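Side-chain contacts in Lpg0393 helical bundle domain-containing protein (Legionella pneumophila subsp. pneumophila str. Philadelphia 1, PDB 4R0G), which acts as a guanine-nucleotide exchange factor for the small GTPases Rab5, Rab21 and Rab22, probably through its VPS9-like domain: residues Asn103-Glu106 and His107-Ser111; Leu130-Gln133 and Arg134-Phe138; Gln191-Ser194 and Ser195-Leu199; Ile221-Tyr224 and Val225-Trp229. One frame throughout, in Å; residues are numbered along the deposited sequence.

In the fold
The four contacts fall into two pairs at far ends of an all-helical chain, and they come in series along it. Contact 1, in the loop between helices 80-101 and 116-126, and contact 2, at the start of helix 132-151, belong to the VPS9-like domain; their centres lie about 18 Å apart and Leu-104 packs on Leu-130. Contacts 3 and 4 sit on the successive helices 193-208 and 215-229 of the helical bundle domain, centres about 12 Å apart, where Arg-196 and Leu-199 meet Leu-228. More than 50 Å separates the centres of one pair from those of the other, consistent with two modules packed separately in one protein.

Contact 1. Residues Asn103-Glu106 and His107-Ser111; sequences NLQE and HYITS
His-107 turns its imidazole back along the chain to Leu-104, and ND1 donates a nearly straight hydrogen bond to Leu-104 O, 2.9 Å long with an N-H...O angle of 166°. The acceptor lies in the plane of the ring, although the ring nitrogen itself stands above the plane of the carbonyl. From that same face the backbone N of His-107 also reaches Leu-104 O, at 3.1 Å, so one oxygen is gripped twice by one residue. The chi1 of -47° makes this possible: CG stands beside the backbone N and opposite the carbonyl carbon, which brings ND1 and N to a common acceptor. A histidine suits the place because its flat ring can offer an N-H at its edge while a neighbouring carbon touches something apolar; here CE1 meets Leu-104 CD1 at 3.8 Å. The turn is closed further by Tyr-108 N to Gln-105 O and by Ile-109 N to Glu-106 O at 3.0 Å. Tyr-108 turns its ring edge to the carbonyl oxygens of Leu-104 and Gln-105, while Tyr-108 CE2 packs more loosely against Leu-104 CB at 4.3 Å. Ile-109 brings CG1 alongside Gln-105 O, 3.6 Å away. In the VPS9-like domain this compact turn lies in the loop joining helix 80-101 to helix 116-126. Tyr-108, buried, stacks on Tyr-99 and touches Leu-52 of helix 40-53 and Met-123 of helix 116-126, while His-107 O accepts a hydrogen bond from Asn-126, tying the turn to the helices around it.

Contact 2. Residues Leu130-Gln133 and Arg134-Phe138; sequences LEKQ and RFVEF
Phe-135 N to Glu-131 O, at 3.0 Å, opens the regular run of i to i+4 backbone bonds in helix 132-151, with Glu-131 at the N-cap position and Val-136 N to Lys-132 O and Glu-137 N to Gln-133 O following. Glu-131 and Arg-134 lie side by side and point the same way, and Arg-134 NH1 donates to Glu-131 OE2 in a salt bridge of 3.0 Å. The oxygen lies in the guanidinium plane at its edge, yet it is approached from above the carboxylate plane, the two planes being 66° apart. Glu-131 CG sits between the backbone N and the carbonyl carbon (chi1 39°), and its chain then bends toward the arginine, so that its CG also rests 3.5 Å from Arg-134 CD. Gln-133 reaches one turn ahead, NE2 donating to Glu-137 OE2 at 3.0 Å; the bond stays near the amide plane but comes in tilted from the carboxylate plane, on the syn side, the planes being 26° apart. Leu-130 CD1 touches Phe-135 CD2 at 3.8 Å and the edge of the Phe-138 ring at CD2, 3.9 Å away, whereas Leu-130 CD2 lies 3.6 Å from Arg-134 NH1. Leu-130 and Phe-138 touch Val-98, and Phe-135 touches Pro-95, all of helix 80-101. Arg-134 lies where apolar and polar sides meet, one guanidinium face under the Phe-138 rim. Its charge probably offsets that of Glu-131, which the helix start may also favour; Gln-133 gives Glu-137 only a neutral hydrogen bond.

Contact 3. Residues Gln191-Ser194 and Ser195-Leu199; sequences QLKS and SRISL
Leu-192 O, at the N-terminal turn of helix 193-208 in the helical bundle domain, is gripped by two sound bonds and a weak one from Ser-195 N. Arg-196 N reaches it at 2.8 Å, nearly along the C=O axis, and Ser-195 OG donates to it at 2.9 Å from well to the side of that axis. Serine suits the place because its hydroxyl is short enough to fold back on its own helix: chi1 of 53° sets OG between the backbone N and the carbonyl carbon, where it faces the preceding turn. The regular pattern continues with Ile-197 N bonded to Lys-193 O. Arg-196 lays one face of its guanidinium over the backbone of Lys-193, NH1 lying 3.9 Å from Lys-193 CA. Its charge is met by salt bridges from NH1 to Asp-190 and Glu-237, while NH2 bonds to Met-231 O, so this buried arginine joins the helix start to the chain beyond helix 215-229. Lys-193 runs extended beside Ile-197, pointing the same way; its ammonium bonds to the carbonyl oxygens of Glu-183 and Ala-185, while its aliphatic stem serves as an apolar neighbour, Lys-193 CE lying 4.1 Å from Ile-197 CD1.

Contact 4. Residues Ile221-Tyr224 and Val225-Trp229; sequences IAVY and VKKLW
Val-223 and Lys-227 lie side by side on helix 215-229 of the helical bundle domain, pointing the same way, a regular i to i+4 pairing along one helix. The methyl CG1 of Val-223 meets the lysine near its end, 3.7 Å from Lys-227 CE, and the lysine stem also runs past Val-223 O. A long side chain suits this position because its methylenes can cover a neighbour while the ammonium faces an aromatic ring. The ammonium stays beside Val-223 CG1 and makes a long, off-centre cation-pi approach to Tyr-224: Lys-227 NZ stands 5.0 Å from the centroid of the Tyr-224 ring and 28° off the ring normal. Tyr-224 has CG opposite its carbonyl carbon and beside the backbone N (chi1 -79°), so the ring reaches out from the helix with a face turned to the lysine end, and the ring also packs on Arg-202 and Leu-203 of helix 193-208. Ile-221 and Val-225 are set differently, their side chains passing at a slant, and they touch through Ile-221 CG2 and Val-225 CG2 at 4.1 Å. Both are buried; beta-branched residues fit such a face, since their methyls stay close to the helix and pack against Ile-244 of helix 235-244. The backbone beneath is regular, with Val-225 N to Ile-221 O at 2.8 Å and an almost straight N-H...O angle of 176°. One turn further along the same side, Leu-228 N meets Tyr-224 O at 2.9 Å, its N-H...O again close to straight.

Contact 1. Residues Asn103-Glu106 and His107-Ser111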
loop_
_atom_site.group_PDB
_atom_site.type_symbol
_atom_site.label_atom_id
_atom_site.label_comp_id
_atom_site.label_asym_id
_atom_site.label_seq_id
_atom_site.Cartn_x
_atom_site.Cartn_y
_atom_site.Cartn_z
ATOM N N ASN A 103 -35.041 -1.632 14.726
ATOM C CA ASN A 103 -35.465 -1.238 16.083
ATOM C C ASN A 103 -34.996 -2.156 17.213
ATOM O O ASN A 103 -35.668 -2.308 18.227
ATOM C CB ASN A 103 -36.988 -1.002 16.178
ATOM C CG ASN A 103 -37.497 -0.003 15.139
ATOM O OD1 ASN A 103 -36.742 0.846 14.646
ATOM N ND2 ASN A 103 -38.785 -0.108 14.794
ATOM N N LEU A 104 -33.840 -2.766 17.027
ATOM C CA LEU A 104 -33.280 -3.642 18.033
ATOM C C LEU A 104 -32.371 -2.902 19.012
ATOM O O LEU A 104 -32.005 -3.456 20.044
ATOM C CB LEU A 104 -32.490 -4.787 17.362
ATOM C CG LEU A 104 -33.202 -6.074 16.931
ATOM C CD1 LEU A 104 -34.446 -6.325 17.791
ATOM C CD2 LEU A 104 -33.546 -6.072 15.451
ATOM N N GLN A 105 -32.012 -1.662 18.701
ATOM C CA GLN A 105 -30.962 -0.983 19.465
ATOM C C GLN A 105 -31.282 -0.827 20.955
ATOM O O GLN A 105 -30.389 -0.896 21.790
ATOM C CB GLN A 105 -30.542 0.347 18.826
ATOM C CG GLN A 105 -31.643 1.390 18.740
ATOM C CD GLN A 105 -32.661 1.065 17.659
ATOM O OE1 GLN A 105 -33.788 1.597 17.646
ATOM N NE2 GLN A 105 -32.264 0.186 16.732
ATOM N N GLU A 106 -32.558 -0.685 21.287
ATOM C CA GLU A 106 -32.967 -0.531 22.679
ATOM C C GLU A 106 -32.376 -1.605 23.560
ATOM O O GLU A 106 -31.896 -1.320 24.650
ATOM C CB GLU A 106 -34.495 -0.529 22.820
ATOM C CG GLU A 106 -35.125 0.786 22.436
ATOM C CD GLU A 106 -34.544 1.319 21.138
ATOM O OE1 GLU A 106 -34.544 0.551 20.133
ATOM O OE2 GLU A 106 -34.037 2.472 21.139
ATOM N N HIS A 107 -32.370 -2.836 23.079
ATOM C CA HIS A 107 -31.928 -3.926 23.924
ATOM C C HIS A 107 -30.444 -3.802 24.142
ATOM O O HIS A 107 -29.883 -4.504 24.984
ATOM C CB HIS A 107 -32.248 -5.300 23.321
ATOM C CG HIS A 107 -33.647 -5.430 22.798
ATOM N ND1 HIS A 107 -34.033 -4.942 21.565
ATOM C CD2 HIS A 107 -34.748 -6.009 23.336
ATOM C CE1 HIS A 107 -35.314 -5.207 21.370
ATOM N NE2 HIS A 107 -35.768 -5.853 22.429
ATOM N N TYR A 108 -29.793 -2.962 23.338
ATOM C CA TYR A 108 -28.357 -2.732 23.510
ATOM C C TYR A 108 -28.012 -1.496 24.352
ATOM O O TYR A 108 -26.884 -1.373 24.840
ATOM C CB TYR A 108 -27.659 -2.731 22.130
ATOM C CG TYR A 108 -27.797 -4.062 21.392
ATOM C CD1 TYR A 108 -26.844 -5.074 21.551
ATOM C CD2 TYR A 108 -28.894 -4.312 20.554
ATOM C CE1 TYR A 108 -26.968 -6.286 20.893
ATOM C CE2 TYR A 108 -29.035 -5.520 19.901
ATOM C CZ TYR A 108 -28.071 -6.512 20.070
ATOM O OH TYR A 108 -28.210 -7.725 19.412
ATOM N N ILE A 109 -29.003 -0.634 24.585
ATOM C CA ILE A 109 -28.769 0.662 25.239
ATOM C C ILE A 109 -29.006 0.691 26.749
ATOM O O ILE A 109 -30.123 0.427 27.206
ATOM C CB ILE A 109 -29.586 1.792 24.601
ATOM C CG1 ILE A 109 -29.030 2.125 23.224
ATOM C CG2 ILE A 109 -29.503 3.033 25.454
ATOM C CD1 ILE A 109 -29.949 3.015 22.376
ATOM N N THR A 110 -27.940 0.982 27.500
ATOM C CA THR A 110 -27.981 1.155 28.957
ATOM C C THR A 110 -26.937 2.171 29.439
ATOM O O THR A 110 -25.824 2.256 28.881
ATOM C CB THR A 110 -27.620 -0.123 29.720
ATOM O OG1 THR A 110 -26.197 -0.176 29.873
ATOM C CG2 THR A 110 -28.106 -1.375 28.993
ATOM N N SER A 111 -27.289 2.890 30.510
ATOM C CA SER A 111 -26.385 3.819 31.195
ATOM C C SER A 111 -25.460 3.106 32.180
ATOM O O SER A 111 -24.507 3.702 32.676
ATOM C CB SER A 111 -27.169 4.895 31.952
ATOM O OG SER A 111 -28.399 5.185 31.313
#

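Contact 2. Residues Leu130-Gln133 and Arg134-Phe138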
loop_
_atom_site.group_PDB
_atom_site.type_symbol
_atom_site.label_atom_id
_atom_site.label_comp_id
_atom_site.label_asym_id
_atom_site.label_seq_id
_atom_site.Cartn_x
_atom_site.Cartn_y
_atom_site.Cartn_z
ATOM N N LEU A 130 -33.124 -11.806 17.092
ATOM C CA LEU A 130 -33.064 -11.890 15.620
ATOM C C LEU A 130 -32.625 -13.269 15.157
ATOM O O LEU A 130 -31.512 -13.692 15.452
ATOM C CB LEU A 130 -32.076 -10.876 15.039
ATOM C CG LEU A 130 -32.546 -9.950 13.902
ATOM C CD1 LEU A 130 -31.378 -9.410 13.124
ATOM C CD2 LEU A 130 -33.567 -10.616 12.963
ATOM N N GLU A 131 -33.460 -13.968 14.400
ATOM C CA GLU A 131 -33.034 -15.269 13.887
ATOM C C GLU A 131 -31.892 -15.102 12.878
ATOM O O GLU A 131 -31.917 -14.170 12.071
ATOM C CB GLU A 131 -34.214 -16.117 13.354
ATOM C CG GLU A 131 -35.329 -15.402 12.585
ATOM C CD GLU A 131 -36.316 -14.620 13.489
ATOM O OE1 GLU A 131 -37.269 -15.230 14.054
ATOM O OE2 GLU A 131 -36.136 -13.380 13.626
ATOM N N LYS A 132 -30.899 -16.001 12.948
ATOM C CA LYS A 132 -29.651 -15.935 12.157
ATOM C C LYS A 132 -29.849 -15.674 10.686
ATOM O O LYS A 132 -29.127 -14.863 10.101
ATOM C CB LYS A 132 -28.832 -17.219 12.303
ATOM C CG LYS A 132 -27.461 -17.181 11.658
ATOM C CD LYS A 132 -26.803 -18.573 11.728
ATOM C CE LYS A 132 -25.265 -18.528 11.635
ATOM N NZ LYS A 132 -24.627 -18.064 12.885
ATOM N N GLN A 133 -30.811 -16.368 10.086
ATOM C CA GLN A 133 -30.990 -16.284 8.637
ATOM C C GLN A 133 -31.340 -14.872 8.244
ATOM O O GLN A 133 -30.729 -14.299 7.352
ATOM C CB GLN A 133 -32.086 -17.221 8.158
ATOM C CG GLN A 133 -32.174 -17.300 6.651
ATOM C CD GLN A 133 -33.383 -18.093 6.191
ATOM O OE1 GLN A 133 -33.508 -19.283 6.494
ATOM N NE2 GLN A 133 -34.287 -17.435 5.462
ATOM N N ARG A 134 -32.322 -14.320 8.944
ATOM C CA ARG A 134 -32.690 -12.916 8.829
ATOM C C ARG A 134 -31.562 -11.921 9.140
ATOM O O ARG A 134 -31.460 -10.887 8.489
ATOM C CB ARG A 134 -33.913 -12.630 9.699
ATOM C CG ARG A 134 -35.182 -13.368 9.273
ATOM C CD ARG A 134 -36.343 -13.001 10.180
ATOM N NE ARG A 134 -36.928 -11.696 9.881
ATOM C CZ ARG A 134 -37.249 -10.780 10.792
ATOM N NH1 ARG A 134 -37.045 -11.002 12.088
ATOM N NH2 ARG A 134 -37.785 -9.630 10.399
ATOM N N PHE A 135 -30.731 -12.217 10.133
ATOM C CA PHE A 135 -29.603 -11.346 10.432
ATOM C C PHE A 135 -28.752 -11.278 9.172
ATOM O O PHE A 135 -28.429 -10.196 8.687
ATOM C CB PHE A 135 -28.786 -11.872 11.615
ATOM C CG PHE A 135 -27.845 -10.850 12.231
ATOM C CD1 PHE A 135 -27.006 -10.071 11.459
ATOM C CD2 PHE A 135 -27.796 -10.678 13.594
ATOM C CE1 PHE A 135 -26.151 -9.133 12.042
ATOM C CE2 PHE A 135 -26.936 -9.735 14.172
ATOM C CZ PHE A 135 -26.118 -8.967 13.390
ATOM N N VAL A 136 -28.415 -12.436 8.613
ATOM C CA VAL A 136 -27.553 -12.466 7.424
ATOM C C VAL A 136 -28.178 -11.763 6.207
ATOM O O VAL A 136 -27.497 -11.027 5.512
ATOM C CB VAL A 136 -27.052 -13.893 7.078
ATOM C CG1 VAL A 136 -25.928 -13.827 6.075
ATOM C CG2 VAL A 136 -26.550 -14.587 8.325
ATOM N N GLU A 137 -29.468 -11.954 5.953
ATOM C CA GLU A 137 -30.120 -11.195 4.878
ATOM C C GLU A 137 -30.056 -9.691 5.115
ATOM O O GLU A 137 -29.608 -8.940 4.247
ATOM C CB GLU A 137 -31.565 -11.617 4.731
ATOM C CG GLU A 137 -31.711 -13.091 4.631
ATOM C CD GLU A 137 -33.152 -13.509 4.616
ATOM O OE1 GLU A 137 -33.939 -12.819 3.924
ATOM O OE2 GLU A 137 -33.492 -14.508 5.304
ATOM N N PHE A 138 -30.505 -9.268 6.290
ATOM C CA PHE A 138 -30.396 -7.887 6.706
ATOM C C PHE A 138 -28.981 -7.368 6.526
ATOM O O PHE A 138 -28.754 -6.356 5.856
ATOM C CB PHE A 138 -30.776 -7.744 8.189
ATOM C CG PHE A 138 -32.250 -7.811 8.448
ATOM C CD1 PHE A 138 -33.171 -7.538 7.427
ATOM C CD2 PHE A 138 -32.726 -8.135 9.697
ATOM C CE1 PHE A 138 -34.553 -7.597 7.654
ATOM C CE2 PHE A 138 -34.115 -8.196 9.938
ATOM C CZ PHE A 138 -35.028 -7.928 8.900
#

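Contact 3. Residues Gln191-Ser194 and Ser195-Leu199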
loop_
_atom_site.group_PDB
_atom_site.type_symbol
_atom_site.label_atom_id
_atom_site.label_comp_id
_atom_site.label_asym_id
_atom_site.label_seq_id
_atom_site.Cartn_x
_atom_site.Cartn_y
_atom_site.Cartn_z
ATOM N N GLN A 191 30.076 2.870 14.247
ATOM C CA GLN A 191 29.857 2.643 15.671
ATOM C C GLN A 191 28.622 3.393 16.135
ATOM O O GLN A 191 28.143 3.213 17.253
ATOM C CB GLN A 191 31.073 3.079 16.468
ATOM N N LEU A 192 28.120 4.251 15.259
ATOM C CA LEU A 192 26.961 5.065 15.558
ATOM C C LEU A 192 25.634 4.438 15.085
ATOM O O LEU A 192 24.555 4.870 15.496
ATOM C CB LEU A 192 27.172 6.454 14.956
ATOM C CG LEU A 192 28.346 7.234 15.568
ATOM C CD1 LEU A 192 28.492 8.618 14.936
ATOM C CD2 LEU A 192 28.195 7.354 17.092
ATOM N N LYS A 193 25.727 3.390 14.265
ATOM C CA LYS A 193 24.557 2.713 13.712
ATOM C C LYS A 193 23.556 2.322 14.802
ATOM O O LYS A 193 22.342 2.448 14.643
ATOM C CB LYS A 193 24.992 1.470 12.922
ATOM C CG LYS A 193 23.830 0.629 12.428
ATOM C CD LYS A 193 24.262 -0.698 11.811
ATOM C CE LYS A 193 23.028 -1.602 11.662
ATOM N NZ LYS A 193 23.271 -3.039 11.353
ATOM N N SER A 194 24.073 1.858 15.921
ATOM C CA SER A 194 23.207 1.415 16.980
ATOM C C SER A 194 22.469 2.606 17.599
ATOM O O SER A 194 21.278 2.527 17.920
ATOM C CB SER A 194 24.021 0.640 18.022
ATOM O OG SER A 194 25.408 0.919 17.900
ATOM N N SER A 195 23.161 3.723 17.760
ATOM C CA SER A 195 22.509 4.871 18.369
ATOM C C SER A 195 21.614 5.608 17.361
ATOM O O SER A 195 20.744 6.396 17.737
ATOM C CB SER A 195 23.534 5.806 19.030
ATOM O OG SER A 195 24.553 6.168 18.117
ATOM N N ARG A 196 21.848 5.348 16.078
ATOM C CA ARG A 196 21.040 5.905 14.994
ATOM C C ARG A 196 19.749 5.112 14.800
ATOM O O ARG A 196 18.693 5.668 14.501
ATOM C CB ARG A 196 21.858 5.920 13.706
ATOM C CG ARG A 196 21.663 7.157 12.872
ATOM C CD ARG A 196 22.818 7.357 11.946
ATOM N NE ARG A 196 23.165 6.110 11.288
ATOM C CZ ARG A 196 24.398 5.800 10.925
ATOM N NH1 ARG A 196 24.654 4.650 10.322
ATOM N NH2 ARG A 196 25.374 6.657 11.167
ATOM N N ILE A 197 19.838 3.798 14.964
ATOM C CA ILE A 197 18.638 2.971 14.978
ATOM C C ILE A 197 17.725 3.406 16.113
ATOM O O ILE A 197 16.528 3.646 15.901
ATOM C CB ILE A 197 18.966 1.490 15.150
ATOM C CG1 ILE A 197 19.436 0.906 13.836
ATOM C CG2 ILE A 197 17.734 0.722 15.587
ATOM C CD1 ILE A 197 19.843 -0.480 13.974
ATOM N N SER A 198 18.308 3.514 17.307
ATOM C CA SER A 198 17.580 3.972 18.480
ATOM C C SER A 198 16.818 5.271 18.232
ATOM O O SER A 198 15.725 5.475 18.763
ATOM C CB SER A 198 18.537 4.149 19.656
ATOM O OG SER A 198 17.837 4.633 20.790
ATOM N N LEU A 199 17.397 6.146 17.417
ATOM C CA LEU A 199 16.751 7.408 17.068
ATOM C C LEU A 199 15.547 7.212 16.155
ATOM O O LEU A 199 14.542 7.866 16.336
ATOM C CB LEU A 199 17.743 8.343 16.398
ATOM C CG LEU A 199 18.638 9.162 17.310
ATOM C CD1 LEU A 199 19.855 9.639 16.541
ATOM C CD2 LEU A 199 17.857 10.329 17.814
#

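Contact 4. Residues Ile221-Tyr224 and Val225-Trp229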
loop_
_atom_site.group_PDB
_atom_site.type_symbol
_atom_site.label_atom_id
_atom_site.label_comp_id
_atom_site.label_asym_id
_atom_site.label_seq_id
_atom_site.Cartn_x
_atom_site.Cartn_y
_atom_site.Cartn_z
ATOM N N ILE A 221 10.004 16.099 14.747
ATOM C CA ILE A 221 10.581 15.407 13.609
ATOM C C ILE A 221 11.935 16.011 13.249
ATOM O O ILE A 221 12.941 15.299 13.108
ATOM C CB ILE A 221 9.658 15.458 12.386
ATOM C CG1 ILE A 221 8.363 14.724 12.704
ATOM C CG2 ILE A 221 10.348 14.829 11.172
ATOM C CD1 ILE A 221 7.564 14.315 11.508
ATOM N N ALA A 222 11.959 17.331 13.113
ATOM C CA ALA A 222 13.198 18.042 12.859
ATOM C C ALA A 222 14.270 17.736 13.925
ATOM O O ALA A 222 15.438 17.579 13.587
ATOM C CB ALA A 222 12.938 19.508 12.755
ATOM N N VAL A 223 13.885 17.612 15.193
ATOM C CA VAL A 223 14.870 17.339 16.248
ATOM C C VAL A 223 15.533 15.960 16.057
ATOM O O VAL A 223 16.768 15.814 16.216
ATOM C CB VAL A 223 14.280 17.453 17.698
ATOM C CG1 VAL A 223 15.373 17.214 18.706
ATOM C CG2 VAL A 223 13.669 18.795 17.937
ATOM N N TYR A 224 14.710 14.962 15.713
ATOM C CA TYR A 224 15.209 13.631 15.398
ATOM C C TYR A 224 16.076 13.660 14.152
ATOM O O TYR A 224 17.204 13.147 14.151
ATOM C CB TYR A 224 14.059 12.631 15.199
ATOM C CG TYR A 224 13.444 12.125 16.494
ATOM C CD1 TYR A 224 14.148 11.286 17.326
ATOM C CD2 TYR A 224 12.155 12.476 16.865
ATOM C CE1 TYR A 224 13.602 10.818 18.507
ATOM C CE2 TYR A 224 11.597 12.013 18.036
ATOM C CZ TYR A 224 12.328 11.176 18.858
ATOM O OH TYR A 224 11.807 10.699 20.050
ATOM N N VAL A 225 15.557 14.233 13.072
ATOM C CA VAL A 225 16.334 14.250 11.831
ATOM C C VAL A 225 17.659 14.977 12.037
ATOM O O VAL A 225 18.694 14.585 11.503
ATOM C CB VAL A 225 15.558 14.898 10.676
ATOM C CG1 VAL A 225 16.433 14.996 9.449
ATOM C CG2 VAL A 225 14.328 14.101 10.372
ATOM N N LYS A 226 17.627 16.026 12.845
ATOM C CA LYS A 226 18.859 16.719 13.130
ATOM C C LYS A 226 19.858 15.789 13.809
ATOM O O LYS A 226 20.943 15.605 13.277
ATOM C CB LYS A 226 18.626 17.975 13.940
ATOM C CG LYS A 226 19.924 18.729 14.168
ATOM C CD LYS A 226 19.702 19.912 15.086
ATOM C CE LYS A 226 20.964 20.297 15.805
ATOM N NZ LYS A 226 20.697 21.610 16.409
ATOM N N LYS A 227 19.476 15.180 14.937
ATOM C CA LYS A 227 20.346 14.228 15.664
ATOM C C LYS A 227 20.885 13.121 14.765
ATOM O O LYS A 227 22.077 12.784 14.844
ATOM C CB LYS A 227 19.656 13.582 16.886
ATOM C CG LYS A 227 19.159 14.527 18.007
ATOM C CD LYS A 227 18.412 13.718 19.132
ATOM C CE LYS A 227 17.576 14.579 20.129
ATOM N NZ LYS A 227 16.312 13.847 20.543
ATOM N N LEU A 228 20.017 12.560 13.923
ATOM C CA LEU A 228 20.454 11.593 12.893
ATOM C C LEU A 228 21.575 12.112 11.965
ATOM O O LEU A 228 22.536 11.403 11.706
ATOM C CB LEU A 228 19.265 11.093 12.052
ATOM C CG LEU A 228 18.234 10.308 12.855
ATOM C CD1 LEU A 228 16.833 10.494 12.317
ATOM C CD2 LEU A 228 18.630 8.870 12.787
ATOM N N TRP A 229 21.457 13.338 11.466
ATOM C CA TRP A 229 22.523 13.899 10.653
ATOM C C TRP A 229 23.831 13.946 11.434
ATOM O O TRP A 229 24.922 13.654 10.911
ATOM C CB TRP A 229 22.159 15.287 10.128
ATOM C CG TRP A 229 21.408 15.239 8.817
ATOM C CD1 TRP A 229 20.098 15.568 8.608
ATOM C CD2 TRP A 229 21.916 14.807 7.550
ATOM N NE1 TRP A 229 19.763 15.379 7.291
ATOM C CE2 TRP A 229 20.859 14.913 6.617
ATOM C CE3 TRP A 229 23.162 14.341 7.109
ATOM C CZ2 TRP A 229 21.009 14.580 5.271
ATOM C CZ3 TRP A 229 23.313 14.009 5.768
ATOM C CH2 TRP A 229 22.237 14.130 4.865
#